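Local coordinates for protein probable branched-chain-amino-acid aminotransferase (PDB 3CSW) that probably transfers the amino group of leucine, isoleucine or valine to 2-oxoglutarate as a pyridoxal-phosphate-dependent branched-chain aminotransferase, at residues Ile209-Ser214 with Ala265-Asn270; Val245-Arg248 with Ser254-Glu257. All coordinates share one frame; numbering follows the deposited sequence.

Contact 1 of 2, residues Ile209-Ser214 with Ala265-Asn270; sequences IKLAKS and ATLMEN
Leu211 reaches from helix 203-214 to helix 262-276 and lays its two methyl groups against different parts of it, a compact example of two helices meeting mainly through a pair of leucines. The short axes pass 10.4 Å apart at 109°. A chi1 of 173° places CG of Leu211 opposite the main-chain nitrogen and sends the isobutyl group across to the other helix. CD2 of Leu211 comes within 3.4 Å of the carbonyl O of Leu267 and 3.9 Å of that residue's CD2, while CD1 of Leu211 rests 3.9 Å from CB of Asn270. The two leucines run alongside each other in reverse directions, and CD2 of Leu267 also meets CA of Ala212 at 3.9 Å, with CB slightly farther. This buried side continues into Leu190 and Ile217, which both Ala212 and Leu267 touch. The other side is looser: Asn270, having offered CB, turns its amide back to its own helix, where ND2 donates to Thr266 O at 2.8 Å. Exposed Ser214 likewise bonds within its own helix, through OG to Leu211 O. What passes between the segments is mainly apolar packing, with one methyl set against a backbone carbonyl, which implies cohesion through burial and shape more than through directional bonds.

Contact 2 of 2, residues Val245-Arg248 with Ser254-Glu257; sequences VPVR and SFFE
At the corner the chain turns at Arg248, the carbonyl O of Arg248 receives Phe255 N at 2.7 Å, with the donor well above the carbonyl plane, and Phe256 N through a weak bond of 3.5 Å. Ser254 CA adds a CA-H...O contact at 3.3 Å to the same oxygen, so three successive residues converge on one acceptor. The two phenylalanines then diverge. Phe256 swings its ring back along the incoming strand: its CG stands between the backbone N and the carbonyl carbon (chi1 65°), and the ring receives CB of Arg248 over one face. This is a CH-pi contact, 3.5 Å from Arg248 CB to the Phe256 ring centroid and 20° off the normal. CB of Pro246 approaches the edge of that ring, 4.2 Å from Phe256 CZ. Phe255 takes the other course and packs CE2 against CG1 of Val247 at 4.1 Å, while its CD2 lies 3.5 Å from Val247 O. Around this corner, Val247 pairs through its backbone with Met235 of strand 234-239, whereas Pro246 and Arg248 make backbone hydrogen bonds with Val125, so the chain passes from the sheet of strand 243-247 to that of strands 125-129 and 249-250, with the antiparallel pair 249-250 and 253-254 following the corner. Phe255 continues onto Met235 and stacks edge-to-face with His253, and Pro246 packs against Thr264 of helix 262-276.

Helix 262-276 ties the two sites together. It supplies the second segment of contact 1, and from that segment Met268, a selenomethionine here, reaches Pro246 of contact 2, with SE of Met268 3.5 Å from CG of Pro246. The centres of the contacts lie about 17 Å apart, and in sequence contact 2 falls between the two segments of contact 1. The principle illustrated is that one helix can serve two neighbours, a second helix and the strand-borne residues before the Arg248 corner. Neither contact belongs to the cofactor pocket: the side chains of Leu211 and Val247 are each about 13 Å from bound pyridoxal-5'-phosphate, so both are packing contacts away from the pocket.

Contact 1 of 2, residues Ile209-Ser214 with Ala265-Asn270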
ATOM      1  N   ILE A 209       4.483 -28.950   8.615  1.00 29.19           N
ATOM      2  CA  ILE A 209       3.862 -29.177   7.292  1.00 30.23           C
ATOM      3  C   ILE A 209       4.139 -30.611   6.812  1.00 32.19           C
ATOM      4  O   ILE A 209       3.219 -31.333   6.356  1.00 33.91           O
ATOM      5  CB  ILE A 209       4.322 -28.112   6.244  1.00 29.77           C
ATOM      6  CG1 ILE A 209       3.733 -26.745   6.603  1.00 31.47           C
ATOM      7  CG2 ILE A 209       3.888 -28.492   4.805  1.00 26.63           C
ATOM      8  CD1 ILE A 209       4.320 -25.570   5.843  1.00 27.27           C
ATOM      9  N   LYS A 210       5.394 -31.043   6.958  1.00 33.10           N
ATOM     10  CA  LYS A 210       5.778 -32.414   6.614  1.00 30.81           C
ATOM     11  C   LYS A 210       5.105 -33.448   7.506  1.00 29.04           C
ATOM     12  O   LYS A 210       4.708 -34.516   7.037  1.00 31.72           O
ATOM     13  CB  LYS A 210       7.300 -32.578   6.669  1.00 31.85           C
ATOM     14  CG  LYS A 210       8.000 -31.714   5.655  1.00 32.65           C
ATOM     15  CD  LYS A 210       9.480 -32.013   5.563  1.00 40.02           C
ATOM     16  CE  LYS A 210      10.207 -30.846   4.871  1.00 40.52           C
ATOM     17  NZ  LYS A 210      11.362 -31.278   4.045  1.00 45.99           N
ATOM     18  N   LEU A 211       5.009 -33.157   8.794  1.00 27.76           N
ATOM     19  CA  LEU A 211       4.314 -34.047   9.723  1.00 27.94           C
ATOM     20  C   LEU A 211       2.841 -34.144   9.357  1.00 28.69           C
ATOM     21  O   LEU A 211       2.265 -35.240   9.364  1.00 30.35           O
ATOM     22  CB  LEU A 211       4.453 -33.563  11.167  1.00 27.71           C
ATOM     23  CG  LEU A 211       3.658 -34.293  12.250  1.00 31.88           C
ATOM     24  CD1 LEU A 211       4.082 -35.745  12.362  1.00 31.89           C
ATOM     25  CD2 LEU A 211       3.829 -33.577  13.569  1.00 30.70           C
ATOM     26  N   ALA A 212       2.208 -33.015   9.060  1.00 28.79           N
ATOM     27  CA  ALA A 212       0.778 -33.038   8.700  1.00 29.98           C
ATOM     28  C   ALA A 212       0.561 -33.954   7.489  1.00 30.24           C
ATOM     29  O   ALA A 212      -0.337 -34.801   7.492  1.00 30.76           O
ATOM     30  CB  ALA A 212       0.240 -31.633   8.447  1.00 28.09           C
ATOM     31  N   LYS A 213       1.422 -33.820   6.485  1.00 31.51           N
ATOM     32  CA  LYS A 213       1.351 -34.653   5.285  1.00 32.60           C
ATOM     33  C   LYS A 213       1.560 -36.144   5.570  1.00 32.86           C
ATOM     34  O   LYS A 213       0.862 -36.977   5.023  1.00 33.67           O
ATOM     35  CB  LYS A 213       2.336 -34.150   4.233  1.00 31.60           C
ATOM     36  CG  LYS A 213       1.914 -32.793   3.673  1.00 33.68           C
ATOM     37  CD  LYS A 213       2.931 -32.228   2.732  1.00 36.84           C
ATOM     38  CE  LYS A 213       2.495 -30.887   2.189  1.00 35.88           C
ATOM     39  NZ  LYS A 213       3.676 -30.206   1.590  1.00 38.88           N
ATOM     40  N   SER A 214       2.495 -36.466   6.456  1.00 34.51           N
ATOM     41  CA  SER A 214       2.758 -37.839   6.826  1.00 33.68           C
ATOM     42  C   SER A 214       1.532 -38.430   7.531  1.00 35.30           C
ATOM     43  O   SER A 214       1.274 -39.630   7.420  1.00 35.90           O
ATOM     44  CB  SER A 214       3.994 -37.955   7.717  1.00 33.70           C
ATOM     45  OG  SER A 214       3.694 -37.642   9.069  1.00 39.48           O
ATOM     46  N   ALA A 265      -3.711 -31.456  18.663  1.00 33.08           N
ATOM     47  CA  ALA A 265      -3.334 -32.498  19.613  1.00 31.22           C
ATOM     48  C   ALA A 265      -2.541 -33.632  18.948  1.00 30.44           C
ATOM     49  O   ALA A 265      -1.555 -34.077  19.504  1.00 32.77           O
ATOM     50  CB  ALA A 265      -4.600 -33.050  20.340  1.00 30.75           C
ATOM     51  N   THR A 266      -2.955 -34.093  17.771  1.00 30.57           N
ATOM     52  CA  THR A 266      -2.208 -35.116  17.059  1.00 31.49           C
ATOM     53  C   THR A 266      -0.844 -34.610  16.628  1.00 32.62           C
ATOM     54  O   THR A 266       0.157 -35.332  16.724  1.00 34.59           O
ATOM     55  CB  THR A 266      -2.903 -35.560  15.782  1.00 32.78           C
ATOM     56  OG1 THR A 266      -4.298 -35.691  16.029  1.00 41.27           O
ATOM     57  CG2 THR A 266      -2.351 -36.913  15.329  1.00 35.35           C
ATOM     58  N   LEU A 267      -0.807 -33.384  16.117  1.00 32.68           N
ATOM     59  CA  LEU A 267       0.446 -32.807  15.646  1.00 33.62           C
ATOM     60  C   LEU A 267       1.422 -32.643  16.810  1.00 35.11           C
ATOM     61  O   LEU A 267       2.604 -32.984  16.668  1.00 35.83           O
ATOM     62  CB  LEU A 267       0.227 -31.478  14.894  1.00 33.03           C
ATOM     63  CG  LEU A 267      -0.520 -31.594  13.555  1.00 30.87           C
ATOM     64  CD1 LEU A 267      -1.028 -30.235  13.057  1.00 26.28           C
ATOM     65  CD2 LEU A 267       0.322 -32.294  12.470  1.00 30.23           C
HETATM   66  N   MSE A 268       0.951 -32.174  17.964  1.00 36.19           N
HETATM   67  CA  MSE A 268       1.899 -31.925  19.056  1.00 39.52           C
HETATM   68  C   MSE A 268       2.359 -33.210  19.752  1.00 39.70           C
HETATM   69  O   MSE A 268       3.477 -33.272  20.225  1.00 41.47           O
HETATM   70  CB  MSE A 268       1.433 -30.815  20.028  1.00 38.66           C
HETATM   71  CG  MSE A 268       0.379 -31.128  20.999  1.00 44.84           C
HETATM   72 SE   MSE A 268      -0.090 -29.562  22.105  0.75 42.71          SE
HETATM   73  CE  MSE A 268       1.493 -29.361  23.048  1.00 24.73           C
ATOM     74  N   GLU A 269       1.538 -34.254  19.765  1.00 40.52           N
ATOM     75  CA  GLU A 269       1.995 -35.510  20.331  1.00 44.20           C
ATOM     76  C   GLU A 269       2.977 -36.220  19.382  1.00 41.53           C
ATOM     77  O   GLU A 269       3.930 -36.850  19.838  1.00 40.66           O
ATOM     78  CB  GLU A 269       0.825 -36.395  20.784  1.00 43.83           C
ATOM     79  CG  GLU A 269      -0.056 -36.978  19.688  1.00 53.85           C
ATOM     80  CD  GLU A 269      -1.380 -37.592  20.223  1.00 54.28           C
ATOM     81  OE1 GLU A 269      -1.852 -37.162  21.311  1.00 65.92           O
ATOM     82  OE2 GLU A 269      -1.957 -38.483  19.533  1.00 66.85           O
ATOM     83  N   ASN A 270       2.775 -36.066  18.072  1.00 38.68           N
ATOM     84  CA  ASN A 270       3.638 -36.696  17.068  1.00 35.21           C
ATOM     85  C   ASN A 270       4.867 -35.898  16.657  1.00 34.40           C
ATOM     86  O   ASN A 270       5.742 -36.426  15.967  1.00 33.40           O
ATOM     87  CB  ASN A 270       2.800 -37.033  15.832  1.00 35.35           C
ATOM     88  CG  ASN A 270       1.882 -38.236  16.069  1.00 37.50           C
ATOM     89  OD1 ASN A 270       2.364 -39.352  16.140  1.00 41.70           O
ATOM     90  ND2 ASN A 270       0.576 -38.010  16.201  1.00 36.43           N
TER

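Contact 2 of 2, residues Val245-Arg248 with Ser254-Glu257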
ATOM      1  N   VAL A 245       2.462 -25.022  19.784  1.00 31.11           N
ATOM      2  CA  VAL A 245       1.881 -24.317  20.909  1.00 29.95           C
ATOM      3  C   VAL A 245       0.408 -24.026  20.604  1.00 31.23           C
ATOM      4  O   VAL A 245       0.096 -23.185  19.757  1.00 31.35           O
ATOM      5  CB  VAL A 245       2.677 -23.014  21.239  1.00 32.42           C
ATOM      6  CG1 VAL A 245       2.087 -22.288  22.450  1.00 27.49           C
ATOM      7  CG2 VAL A 245       4.171 -23.345  21.504  1.00 24.64           C
ATOM      8  N   PRO A 246      -0.514 -24.720  21.292  1.00 30.30           N
ATOM      9  CA  PRO A 246      -1.933 -24.502  21.033  1.00 30.48           C
ATOM     10  C   PRO A 246      -2.391 -23.138  21.511  1.00 30.87           C
ATOM     11  O   PRO A 246      -1.924 -22.674  22.555  1.00 29.56           O
ATOM     12  CB  PRO A 246      -2.631 -25.598  21.863  1.00 31.13           C
ATOM     13  CG  PRO A 246      -1.597 -26.432  22.402  1.00 29.48           C
ATOM     14  CD  PRO A 246      -0.305 -25.715  22.351  1.00 32.05           C
ATOM     15  N   VAL A 247      -3.286 -22.511  20.748  1.00 31.48           N
ATOM     16  CA  VAL A 247      -3.833 -21.208  21.114  1.00 30.89           C
ATOM     17  C   VAL A 247      -5.259 -21.411  21.585  1.00 30.58           C
ATOM     18  O   VAL A 247      -6.127 -21.845  20.814  1.00 31.27           O
ATOM     19  CB  VAL A 247      -3.804 -20.175  19.945  1.00 31.73           C
ATOM     20  CG1 VAL A 247      -4.563 -18.884  20.334  1.00 25.06           C
ATOM     21  CG2 VAL A 247      -2.331 -19.856  19.492  1.00 23.43           C
ATOM     22  N   ARG A 248      -5.516 -21.118  22.857  1.00 31.54           N
ATOM     23  CA  ARG A 248      -6.892 -21.229  23.362  1.00 32.09           C
ATOM     24  C   ARG A 248      -7.757 -19.968  23.177  1.00 30.87           C
ATOM     25  O   ARG A 248      -8.991 -20.061  23.160  1.00 30.52           O
ATOM     26  CB  ARG A 248      -6.907 -21.684  24.812  1.00 33.16           C
ATOM     27  CG  ARG A 248      -6.565 -20.682  25.803  1.00 37.78           C
ATOM     28  CD  ARG A 248      -6.907 -21.192  27.236  1.00 47.71           C
ATOM     29  NE  ARG A 248      -6.041 -20.448  28.134  1.00 52.33           N
ATOM     30  CZ  ARG A 248      -6.209 -19.162  28.458  1.00 58.41           C
ATOM     31  NH1 ARG A 248      -7.264 -18.470  28.014  1.00 62.02           N
ATOM     32  NH2 ARG A 248      -5.316 -18.559  29.244  1.00 63.18           N
ATOM     33  N   SER A 254     -12.271 -17.139  22.259  1.00 31.96           N
ATOM     34  CA  SER A 254     -11.836 -18.460  22.700  1.00 33.07           C
ATOM     35  C   SER A 254     -12.064 -19.512  21.638  1.00 32.97           C
ATOM     36  O   SER A 254     -13.134 -19.563  21.029  1.00 33.80           O
ATOM     37  CB  SER A 254     -12.605 -18.899  23.961  1.00 33.97           C
ATOM     38  OG  SER A 254     -12.134 -18.201  25.110  1.00 41.61           O
ATOM     39  N   PHE A 255     -11.051 -20.358  21.443  1.00 32.64           N
ATOM     40  CA  PHE A 255     -11.154 -21.563  20.620  1.00 33.10           C
ATOM     41  C   PHE A 255     -11.537 -22.789  21.460  1.00 33.85           C
ATOM     42  O   PHE A 255     -12.251 -23.663  20.981  1.00 33.68           O
ATOM     43  CB  PHE A 255      -9.835 -21.842  19.899  1.00 31.66           C
ATOM     44  CG  PHE A 255      -9.468 -20.781  18.932  1.00 29.74           C
ATOM     45  CD1 PHE A 255     -10.149 -20.669  17.727  1.00 31.99           C
ATOM     46  CD2 PHE A 255      -8.492 -19.848  19.244  1.00 28.36           C
ATOM     47  CE1 PHE A 255      -9.838 -19.650  16.844  1.00 33.04           C
ATOM     48  CE2 PHE A 255      -8.178 -18.841  18.356  1.00 34.46           C
ATOM     49  CZ  PHE A 255      -8.852 -18.737  17.167  1.00 28.84           C
ATOM     50  N   PHE A 256     -11.020 -22.858  22.686  1.00 33.77           N
ATOM     51  CA  PHE A 256     -11.336 -23.941  23.604  1.00 35.86           C
ATOM     52  C   PHE A 256     -11.178 -23.531  25.057  1.00 38.14           C
ATOM     53  O   PHE A 256     -10.601 -22.497  25.367  1.00 37.45           O
ATOM     54  CB  PHE A 256     -10.508 -25.205  23.304  1.00 34.77           C
ATOM     55  CG  PHE A 256      -9.024 -25.050  23.519  1.00 34.27           C
ATOM     56  CD1 PHE A 256      -8.472 -25.211  24.784  1.00 32.87           C
ATOM     57  CD2 PHE A 256      -8.170 -24.813  22.442  1.00 32.33           C
ATOM     58  CE1 PHE A 256      -7.108 -25.104  24.978  1.00 32.57           C
ATOM     59  CE2 PHE A 256      -6.804 -24.711  22.629  1.00 30.45           C
ATOM     60  CZ  PHE A 256      -6.269 -24.855  23.901  1.00 31.60           C
ATOM     61  N   GLU A 257     -11.736 -24.363  25.937  1.00 45.14           N
ATOM     62  CA  GLU A 257     -11.728 -24.126  27.387  1.00 47.91           C
ATOM     63  C   GLU A 257     -10.582 -24.873  28.049  1.00 47.44           C
ATOM     64  O   GLU A 257      -9.758 -24.260  28.727  1.00 49.83           O
ATOM     65  CB  GLU A 257     -13.069 -24.548  28.008  1.00 50.11           C
ATOM     66  CG  GLU A 257     -14.306 -23.879  27.364  1.00 59.50           C
ATOM     67  CD  GLU A 257     -14.237 -22.337  27.389  1.00 74.87           C
ATOM     68  OE1 GLU A 257     -13.954 -21.783  28.479  1.00 81.48           O
ATOM     69  OE2 GLU A 257     -14.461 -21.686  26.327  1.00 78.89           O
TER